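Alternansucrase (Leuconostoc mesenteroides, PDB 6HVG) belongs to glycoside hydrolase family 70 and combines a TIM-barrel enzyme domain with choline-binding and cell-wall-binding repeats. Local coordinates at residues A[163-168]-A[172-177]; A[191-196]-A[200-205]; A[149-154]-A[180-185]. All blocks are in the same frame, centred on the assembly; numbering follows the deposited sequence.

Interaction 1 (A[163-168]-A[172-177]); sequences GLQNID and QYFDDN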
loop_
_atom_site.group_PDB
_atom_site.type_symbol
_atom_site.label_atom_id
_atom_site.label_comp_id
_atom_site.label_asym_id
_atom_site.label_seq_id
_atom_site.Cartn_x
_atom_site.Cartn_y
_atom_site.Cartn_z
ATOM N N GLY A 163 -10.946 3.898 -43.567
ATOM C CA GLY A 163 -10.701 5.327 -43.370
ATOM C C GLY A 163 -10.106 5.677 -42.016
ATOM O O GLY A 163 -9.827 4.807 -41.195
ATOM N N LEU A 164 -9.911 6.972 -41.795
ATOM C CA LEU A 164 -9.398 7.484 -40.530
ATOM C C LEU A 164 -10.434 7.271 -39.429
ATOM O O LEU A 164 -11.600 7.608 -39.620
ATOM C CB LEU A 164 -9.088 8.976 -40.679
ATOM C CG LEU A 164 -8.485 9.654 -39.443
ATOM C CD1 LEU A 164 -6.985 9.368 -39.298
ATOM C CD2 LEU A 164 -8.762 11.152 -39.500
ATOM N N GLN A 165 -10.017 6.713 -38.288
ATOM C CA GLN A 165 -10.936 6.397 -37.170
ATOM C C GLN A 165 -10.313 6.569 -35.797
ATOM O O GLN A 165 -9.296 5.945 -35.511
ATOM C CB GLN A 165 -11.379 4.937 -37.251
ATOM C CG GLN A 165 -12.086 4.556 -38.530
ATOM C CD GLN A 165 -13.556 4.897 -38.530
ATOM O OE1 GLN A 165 -14.132 5.214 -37.482
ATOM N NE2 GLN A 165 -14.182 4.828 -39.713
ATOM N N ASN A 166 -10.936 7.369 -34.936
ATOM C CA ASN A 166 -10.525 7.419 -33.537
ATOM C C ASN A 166 -11.205 6.296 -32.775
ATOM O O ASN A 166 -12.375 6.397 -32.449
ATOM C CB ASN A 166 -10.853 8.763 -32.882
ATOM C CG ASN A 166 -10.317 8.859 -31.458
ATOM O OD1 ASN A 166 -9.867 7.870 -30.889
ATOM N ND2 ASN A 166 -10.352 10.051 -30.877
ATOM N N ILE A 167 -10.470 5.225 -32.501
ATOM C CA ILE A 167 -11.005 4.097 -31.750
ATOM C C ILE A 167 -10.429 4.097 -30.330
ATOM O O ILE A 167 -9.217 3.946 -30.151
ATOM C CB ILE A 167 -10.671 2.766 -32.441
ATOM C CG1 ILE A 167 -11.317 2.709 -33.824
ATOM C CG2 ILE A 167 -11.162 1.594 -31.606
ATOM C CD1 ILE A 167 -10.639 1.727 -34.763
ATOM N N ASP A 168 -11.298 4.274 -29.334
ATOM C CA ASP A 168 -10.896 4.285 -27.918
ATOM C C ASP A 168 -9.722 5.237 -27.631
ATOM O O ASP A 168 -8.773 4.882 -26.922
ATOM C CB ASP A 168 -10.573 2.852 -27.439
ATOM C CG ASP A 168 -11.805 1.938 -27.424
ATOM O OD1 ASP A 168 -12.906 2.423 -27.088
ATOM O OD2 ASP A 168 -11.683 0.732 -27.739
ATOM N N GLN A 172 -6.384 6.159 -35.835
ATOM C CA GLN A 172 -5.858 5.067 -36.665
ATOM C C GLN A 172 -6.405 5.165 -38.086
ATOM O O GLN A 172 -7.363 5.906 -38.325
ATOM C CB GLN A 172 -6.243 3.711 -36.064
ATOM C CG GLN A 172 -5.797 3.500 -34.619
ATOM C CD GLN A 172 -6.040 2.081 -34.111
ATOM O OE1 GLN A 172 -6.994 1.411 -34.529
ATOM N NE2 GLN A 172 -5.174 1.617 -33.199
ATOM N N TYR A 173 -5.811 4.440 -39.033
ATOM C CA TYR A 173 -6.261 4.495 -40.435
ATOM C C TYR A 173 -6.322 3.100 -41.046
ATOM O O TYR A 173 -5.468 2.267 -40.767
ATOM C CB TYR A 173 -5.361 5.421 -41.286
ATOM C CG TYR A 173 -5.861 5.648 -42.720
ATOM C CD1 TYR A 173 -5.554 4.750 -43.725
ATOM C CD2 TYR A 173 -6.654 6.754 -43.066
ATOM C CE1 TYR A 173 -6.005 4.926 -45.022
ATOM C CE2 TYR A 173 -7.115 6.930 -44.370
ATOM C CZ TYR A 173 -6.779 6.004 -45.342
ATOM O OH TYR A 173 -7.197 6.101 -46.649
ATOM N N PHE A 174 -7.355 2.863 -41.860
ATOM C CA PHE A 174 -7.515 1.632 -42.625
ATOM C C PHE A 174 -7.742 1.954 -44.097
ATOM O O PHE A 174 -8.564 2.799 -44.427
ATOM C CB PHE A 174 -8.697 0.824 -42.084
ATOM C CG PHE A 174 -8.628 0.585 -40.603
ATOM C CD1 PHE A 174 -8.969 1.595 -39.711
ATOM C CD2 PHE A 174 -8.199 -0.634 -40.100
ATOM C CE1 PHE A 174 -8.876 1.398 -38.342
ATOM C CE2 PHE A 174 -8.122 -0.840 -38.728
ATOM C CZ PHE A 174 -8.454 0.176 -37.843
ATOM N N ASP A 175 -7.008 1.285 -44.978
ATOM C CA ASP A 175 -7.133 1.485 -46.435
ATOM C C ASP A 175 -8.481 0.943 -46.910
ATOM O O ASP A 175 -9.310 0.578 -46.074
ATOM C CB ASP A 175 -5.985 0.776 -47.175
ATOM C CG ASP A 175 -4.655 1.508 -47.070
ATOM O OD1 ASP A 175 -4.643 2.754 -47.157
ATOM O OD2 ASP A 175 -3.610 0.825 -46.946
ATOM N N ASP A 176 -8.705 0.894 -48.229
ATOM C CA ASP A 176 -9.996 0.416 -48.798
ATOM C C ASP A 176 -10.350 -1.070 -48.511
ATOM O O ASP A 176 -11.532 -1.414 -48.361
ATOM C CB ASP A 176 -10.075 0.685 -50.310
ATOM C CG ASP A 176 -10.100 2.188 -50.659
ATOM O OD1 ASP A 176 -9.783 2.531 -51.818
ATOM O OD2 ASP A 176 -10.433 3.035 -49.802
ATOM N N ASN A 177 -9.344 -1.940 -48.423
ATOM C CA ASN A 177 -9.571 -3.350 -48.025
ATOM C C ASN A 177 -9.872 -3.556 -46.528
ATOM O O ASN A 177 -10.271 -4.653 -46.139
ATOM C CB ASN A 177 -8.406 -4.261 -48.468
ATOM C CG ASN A 177 -7.030 -3.712 -48.087
ATOM O OD1 ASN A 177 -6.880 -2.912 -47.154
ATOM N ND2 ASN A 177 -6.014 -4.143 -48.818
#
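Q165 and Q172 exchange two backbone hydrogen bonds. Q165 N reaches Q172 O at 2.8 Å, nearly straight at the hydrogen (167°), and Q172 N reaches Q165 O at 2.9 Å. This antiparallel hydrogen-bonded pair sets the register; the pairing is looser towards G163, although G163 N still donates to F174 O at 2.8 Å. L164 and Y173 lie together on one face of the sheet, where L164 CB is 4.1 Å from Y173 CD2 and CA of G163 sits over one face of the tyrosine ring. With CG anti to the backbone nitrogen (chi1 -178°), L164 carries CD1 to 3.6 Å from Q172 O. The two segments belong to the beta hairpin of strands 163-167 and 170-174, within a choline-binding repeat; the axes of 163-167 and 172-174 approach to 4.6 Å at 146°. Q172 and F174 share the other face. G163 O lies in the plane of the F174 ring at its edge, 3.6 Å from CD1, while I167 crosses both side chains at about a right angle, its CD1 being 4.0 Å from F174 CE1. Further out, Y144 OH is hydrogen-bonded to Q172 OE1, helping to fix the end of that extended chain, and Y153 of strand 150-153 packs against both I167 and F174. V188 of strand 185-188 touches L164 and Y173, and D175 OD1, in plane at the edge of the Y173 ring, forms a salt bridge with R186.

Interaction 2 (A[191-196]-A[200-205]); sequences KHIYFD and GKASSN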
loop_
_atom_site.group_PDB
_atom_site.type_symbol
_atom_site.label_atom_id
_atom_site.label_comp_id
_atom_site.label_asym_id
_atom_site.label_seq_id
_atom_site.Cartn_x
_atom_site.Cartn_y
_atom_site.Cartn_z
ATOM N N LYS A 191 -5.051 16.801 -44.431
ATOM C CA LYS A 191 -4.030 16.401 -43.476
ATOM C C LYS A 191 -3.121 15.281 -43.993
ATOM O O LYS A 191 -3.567 14.337 -44.614
ATOM C CB LYS A 191 -4.696 15.982 -42.159
ATOM C CG LYS A 191 -5.628 17.039 -41.558
ATOM C CD LYS A 191 -4.959 18.410 -41.463
ATOM C CE LYS A 191 -5.561 19.286 -40.368
ATOM N NZ LYS A 191 -7.044 19.274 -40.314
ATOM N N HIS A 192 -1.832 15.426 -43.717
ATOM C CA HIS A 192 -0.813 14.437 -44.021
ATOM C C HIS A 192 -0.432 13.798 -42.690
ATOM O O HIS A 192 0.373 14.334 -41.945
ATOM C CB HIS A 192 0.388 15.144 -44.663
ATOM C CG HIS A 192 1.263 14.252 -45.482
ATOM N ND1 HIS A 192 0.799 13.561 -46.584
ATOM C CD2 HIS A 192 2.590 13.987 -45.402
ATOM C CE1 HIS A 192 1.793 12.882 -47.126
ATOM N NE2 HIS A 192 2.890 13.121 -46.427
ATOM N N ILE A 193 -1.035 12.657 -42.382
ATOM C CA ILE A 193 -0.871 12.050 -41.053
ATOM C C ILE A 193 -0.033 10.774 -41.100
ATOM O O ILE A 193 -0.366 9.836 -41.818
ATOM C CB ILE A 193 -2.234 11.720 -40.411
ATOM C CG1 ILE A 193 -3.285 12.787 -40.782
ATOM C CG2 ILE A 193 -2.073 11.584 -38.906
ATOM C CD1 ILE A 193 -4.684 12.448 -40.325
ATOM N N TYR A 194 1.056 10.760 -40.337
ATOM C CA TYR A 194 1.861 9.550 -40.134
ATOM C C TYR A 194 1.245 8.733 -39.035
ATOM O O TYR A 194 0.686 9.283 -38.085
ATOM C CB TYR A 194 3.312 9.892 -39.738
ATOM C CG TYR A 194 4.223 8.695 -39.499
ATOM C CD1 TYR A 194 4.693 8.402 -38.218
ATOM C CD2 TYR A 194 4.612 7.852 -40.558
ATOM C CE1 TYR A 194 5.532 7.316 -37.989
ATOM C CE2 TYR A 194 5.447 6.759 -40.337
ATOM C CZ TYR A 194 5.904 6.492 -39.047
ATOM O OH TYR A 194 6.735 5.418 -38.807
ATOM N N PHE A 195 1.366 7.418 -39.168
ATOM C CA PHE A 195 0.905 6.489 -38.155
ATOM C C PHE A 195 2.104 5.623 -37.692
ATOM O O PHE A 195 2.967 5.261 -38.505
ATOM C CB PHE A 195 -0.247 5.674 -38.730
ATOM C CG PHE A 195 -1.437 6.508 -39.179
ATOM C CD1 PHE A 195 -2.572 6.626 -38.384
ATOM C CD2 PHE A 195 -1.441 7.140 -40.416
ATOM C CE1 PHE A 195 -3.669 7.366 -38.808
ATOM C CE2 PHE A 195 -2.536 7.889 -40.841
ATOM C CZ PHE A 195 -3.645 8.009 -40.032
ATOM N N ASP A 196 2.176 5.335 -36.394
ATOM C CA ASP A 196 3.323 4.616 -35.796
ATOM C C ASP A 196 3.481 3.206 -36.377
ATOM O O ASP A 196 2.514 2.618 -36.861
ATOM C CB ASP A 196 3.154 4.527 -34.271
ATOM C CG ASP A 196 4.424 4.085 -33.550
ATOM O OD1 ASP A 196 5.324 4.935 -33.351
ATOM O OD2 ASP A 196 4.510 2.893 -33.165
ATOM N N GLY A 200 0.269 1.782 -34.829
ATOM C CA GLY A 200 -0.547 2.373 -35.894
ATOM C C GLY A 200 -1.268 3.636 -35.471
ATOM O O GLY A 200 -2.270 4.011 -36.078
ATOM N N LYS A 201 -0.741 4.277 -34.430
ATOM C CA LYS A 201 -1.328 5.458 -33.810
ATOM C C LYS A 201 -0.761 6.729 -34.447
ATOM O O LYS A 201 0.451 6.826 -34.677
ATOM C CB LYS A 201 -0.990 5.457 -32.321
ATOM C CG LYS A 201 -1.628 6.571 -31.527
ATOM C CD LYS A 201 -1.019 6.691 -30.145
ATOM C CE LYS A 201 -0.825 8.159 -29.784
ATOM N NZ LYS A 201 -0.434 8.408 -28.365
ATOM N N ALA A 202 -1.620 7.710 -34.698
ATOM C CA ALA A 202 -1.182 8.951 -35.328
ATOM C C ALA A 202 -0.133 9.702 -34.470
ATOM O O ALA A 202 -0.374 10.044 -33.296
ATOM C CB ALA A 202 -2.384 9.836 -35.652
ATOM N N SER A 203 1.044 9.916 -35.059
ATOM C CA SER A 203 2.116 10.691 -34.410
ATOM C C SER A 203 2.981 11.533 -35.379
ATOM O O SER A 203 3.009 11.315 -36.572
ATOM C CB SER A 203 2.999 9.782 -33.527
ATOM O OG SER A 203 3.519 8.676 -34.240
ATOM N N SER A 204 3.672 12.514 -34.819
ATOM C CA SER A 204 4.533 13.416 -35.570
ATOM C C SER A 204 5.631 12.708 -36.335
ATOM O O SER A 204 6.256 11.779 -35.844
ATOM C CB SER A 204 5.214 14.410 -34.626
ATOM O OG SER A 204 4.260 15.254 -34.028
ATOM N N ASN A 205 5.895 13.197 -37.532
ATOM C CA ASN A 205 7.020 12.730 -38.300
ATOM C C ASN A 205 7.399 13.745 -39.367
ATOM O O ASN A 205 6.707 14.748 -39.580
ATOM C CB ASN A 205 6.686 11.371 -38.950
ATOM C CG ASN A 205 7.884 10.449 -39.045
ATOM O OD1 ASN A 205 8.996 10.806 -38.696
ATOM N ND2 ASN A 205 7.649 9.248 -39.524
#
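Y194 O is approached by two groups from the segment 200-205: S203 N donates to it at 3.1 Å (152° at the hydrogen), from above the carbonyl plane, and A202 CA brings a CA-H...O contact of 3.3 Å. One step along, K201 O is used in a similar way, accepting a hydrogen bond of 2.9 Å from D196 N and a CA-H contact from F195. A weak bond, G200 N to D196 O at 3.1 Å, closes the turn, where G200 has a positive phi. F195 and A202 thus form a single backbone bridge. Within a choline-binding repeat, the contact folds the end of hairpin strand 191-194 back on the segment after it, and 200-204 leads on to strand 205-209.

Side chains extend the contact. A202 CB lies 3.7 Å from I193 CG2 and 4.2 Å from F195 CE1, making a small apolar patch, and G200 O sits at the edge of the F195 ring, near its plane. The Y194 ring is directed to N205 by a CG anti to the backbone nitrogen (chi1 180°). N205 ND2 stands over the ring's centre, 3.1 Å above its plane, with ring and amide planes 61° apart; S203 O meets the same ring in plane at its edge. S231 OG, hydrogen-bonded to N205 ND2, helps position that amide, and V198 N holds D196 OD2.

Strand 191-194 pairs with strand 185-188, whose F185 ring meets that of Y194; I193 and F195 rest on L164 of strand 163-167, and A202 makes a backbone hydrogen bond with L171 of strand 170-174.

Interaction 3 (A[149-154]-A[180-185]); sequences GYFVYI and QVKGSF
Q180 meets F151 at the two ends of its side chain, CB and OE1. CB lies 3.3 Å from F151 O and 4.2 Å from F151 CB. The chain is fully extended, with CG anti to the backbone nitrogen (chi1 179°), which brings OE1 to 3.6 Å from F151 CB, oblique to the ring. The other tip atom, NE2, makes a weak hydrogen bond with T199 O. The backbones meet once, Q180 N donating to F151 O at 2.8 Å; the 127° angle at the hydrogen makes this bond weak although the distance is short.

In the fold this joins strand 150-153 of the hairpin 144-153 to the link after hairpin 163-174. Strand 150-153 pairs with strand 144-147, V152 bonding to E145 through the backbone, whereas 180-184 lies in the link between strands 170-174 and 185-188, within a choline-binding repeat.

K182, also extended beyond CG, crosses F151 obliquely and sets NZ 3.9 Å from CD2 and 4.0 Å from CE2 of that ring. NZ is hydrogen-bonded to V198 O, which probably helps hold it near the ring. Y150 makes a looser approach: Q180 O lies near the plane of its ring at the edge, 4.4 Å from CD1, and the ring itself stacks on that of Y179. Q180 also packs against Q172 and F174 of strand 170-174.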
loop_
_atom_site.group_PDB
_atom_site.type_symbol
_atom_site.label_atom_id
_atom_site.label_comp_id
_atom_site.label_asym_id
_atom_site.label_seq_id
_atom_site.Cartn_x
_atom_site.Cartn_y
_atom_site.Cartn_z
ATOM N N GLY A 149 -1.881 -11.271 -41.770
ATOM C CA GLY A 149 -0.837 -10.393 -41.291
ATOM C C GLY A 149 -1.258 -8.947 -41.096
ATOM O O GLY A 149 -0.417 -8.078 -40.841
ATOM N N TYR A 150 -2.555 -8.671 -41.165
ATOM C CA TYR A 150 -3.029 -7.299 -41.024
ATOM C C TYR A 150 -4.152 -7.176 -40.016
ATOM O O TYR A 150 -4.997 -8.065 -39.912
ATOM C CB TYR A 150 -3.496 -6.785 -42.370
ATOM C CG TYR A 150 -2.384 -6.622 -43.359
ATOM C CD1 TYR A 150 -1.634 -5.443 -43.403
ATOM C CD2 TYR A 150 -2.078 -7.635 -44.257
ATOM C CE1 TYR A 150 -0.612 -5.278 -44.318
ATOM C CE2 TYR A 150 -1.062 -7.476 -45.191
ATOM C CZ TYR A 150 -0.330 -6.297 -45.208
ATOM O OH TYR A 150 0.679 -6.123 -46.115
ATOM N N PHE A 151 -4.161 -6.060 -39.294
ATOM C CA PHE A 151 -5.244 -5.767 -38.369
ATOM C C PHE A 151 -6.426 -5.087 -39.041
ATOM O O PHE A 151 -6.281 -4.099 -39.760
ATOM C CB PHE A 151 -4.755 -4.934 -37.209
ATOM C CG PHE A 151 -3.959 -5.720 -36.216
ATOM C CD1 PHE A 151 -4.552 -6.197 -35.053
ATOM C CD2 PHE A 151 -2.617 -6.011 -36.452
ATOM C CE1 PHE A 151 -3.820 -6.933 -34.136
ATOM C CE2 PHE A 151 -1.877 -6.747 -35.534
ATOM C CZ PHE A 151 -2.479 -7.206 -34.376
ATOM N N VAL A 152 -7.594 -5.675 -38.818
ATOM C CA VAL A 152 -8.877 -5.129 -39.206
ATOM C C VAL A 152 -9.598 -4.777 -37.897
ATOM O O VAL A 152 -9.270 -5.326 -36.834
ATOM C CB VAL A 152 -9.667 -6.177 -40.023
ATOM C CG1 VAL A 152 -11.104 -5.748 -40.253
ATOM C CG2 VAL A 152 -8.988 -6.419 -41.364
ATOM N N TYR A 153 -10.544 -3.840 -37.966
ATOM C CA TYR A 153 -11.390 -3.501 -36.821
ATOM C C TYR A 153 -12.843 -3.641 -37.209
ATOM O O TYR A 153 -13.281 -2.989 -38.150
ATOM C CB TYR A 153 -11.149 -2.068 -36.338
ATOM C CG TYR A 153 -11.918 -1.741 -35.075
ATOM C CD1 TYR A 153 -11.425 -2.115 -33.822
ATOM C CD2 TYR A 153 -13.138 -1.073 -35.128
ATOM C CE1 TYR A 153 -12.115 -1.816 -32.659
ATOM C CE2 TYR A 153 -13.845 -0.775 -33.976
ATOM C CZ TYR A 153 -13.334 -1.141 -32.739
ATOM O OH TYR A 153 -14.051 -0.824 -31.595
ATOM N N ILE A 154 -13.579 -4.473 -36.470
ATOM C CA ILE A 154 -14.998 -4.703 -36.730
ATOM C C ILE A 154 -15.850 -4.036 -35.643
ATOM O O ILE A 154 -15.696 -4.309 -34.448
ATOM C CB ILE A 154 -15.325 -6.207 -36.850
ATOM C CG1 ILE A 154 -14.264 -6.906 -37.713
ATOM C CG2 ILE A 154 -16.726 -6.402 -37.429
ATOM C CD1 ILE A 154 -14.607 -8.314 -38.143
ATOM N N GLN A 180 -5.219 -2.127 -41.482
ATOM C CA GLN A 180 -4.681 -1.013 -40.732
ATOM C C GLN A 180 -3.263 -0.713 -41.179
ATOM O O GLN A 180 -2.449 -1.618 -41.362
ATOM C CB GLN A 180 -4.693 -1.305 -39.242
ATOM C CG GLN A 180 -4.130 -0.185 -38.391
ATOM C CD GLN A 180 -4.166 -0.494 -36.905
ATOM O OE1 GLN A 180 -4.816 -1.447 -36.472
ATOM N NE2 GLN A 180 -3.481 0.334 -36.105
ATOM N N VAL A 181 -2.991 0.580 -41.335
ATOM C CA VAL A 181 -1.722 1.086 -41.837
ATOM C C VAL A 181 -0.806 1.452 -40.691
ATOM O O VAL A 181 -1.216 2.125 -39.778
ATOM C CB VAL A 181 -1.939 2.332 -42.709
ATOM C CG1 VAL A 181 -0.625 2.849 -43.252
ATOM C CG2 VAL A 181 -2.882 2.010 -43.859
ATOM N N LYS A 182 0.441 1.004 -40.770
ATOM C CA LYS A 182 1.447 1.275 -39.763
ATOM C C LYS A 182 2.760 1.681 -40.414
ATOM O O LYS A 182 3.185 1.117 -41.424
ATOM C CB LYS A 182 1.668 0.049 -38.909
ATOM C CG LYS A 182 0.541 -0.204 -37.953
ATOM C CD LYS A 182 0.771 -1.447 -37.120
ATOM C CE LYS A 182 -0.501 -1.888 -36.402
ATOM N NZ LYS A 182 -0.234 -3.097 -35.579
ATOM N N GLY A 183 3.390 2.690 -39.828
ATOM C CA GLY A 183 4.675 3.190 -40.296
ATOM C C GLY A 183 4.637 3.795 -41.685
ATOM O O GLY A 183 5.625 3.783 -42.395
ATOM N N SER A 184 3.497 4.334 -42.072
ATOM C CA SER A 184 3.355 4.963 -43.356
ATOM C C SER A 184 2.541 6.238 -43.153
ATOM O O SER A 184 1.884 6.388 -42.133
ATOM C CB SER A 184 2.651 4.000 -44.287
ATOM O OG SER A 184 2.953 4.299 -45.629
ATOM N N PHE A 185 2.608 7.151 -44.115
ATOM C CA PHE A 185 1.808 8.382 -44.119
ATOM C C PHE A 185 0.553 8.167 -44.964
ATOM O O PHE A 185 0.633 7.574 -46.036
ATOM C CB PHE A 185 2.603 9.514 -44.766
ATOM C CG PHE A 185 3.334 10.407 -43.803
ATOM C CD1 PHE A 185 2.696 11.493 -43.259
ATOM C CD2 PHE A 185 4.668 10.213 -43.509
ATOM C CE1 PHE A 185 3.348 12.355 -42.406
ATOM C CE2 PHE A 185 5.334 11.072 -42.652
ATOM C CZ PHE A 185 4.672 12.146 -42.095
#

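All three contacts lie close together near the N-terminal end of the model, about 40 Å from the centre of the chain, interactions 1 and 2 wholly within one choline-binding repeat range; each is partly buried. Interaction 1 is nested inside the loop closed by interaction 3, and interaction 2 follows both. The first holds a hairpin through four backbone hydrogen bonds, firmest at Q165-Q172; the second folds back a strand end, with fewer bonds and an amide over an aromatic ring; the third, smallest in buried area and with two of its four touching residues exposed, has one weak backbone bond and mixed polar-aromatic packing. They also touch one another: F195 packs on Y173 and L164, F174 on Q180, and Y194 on G183.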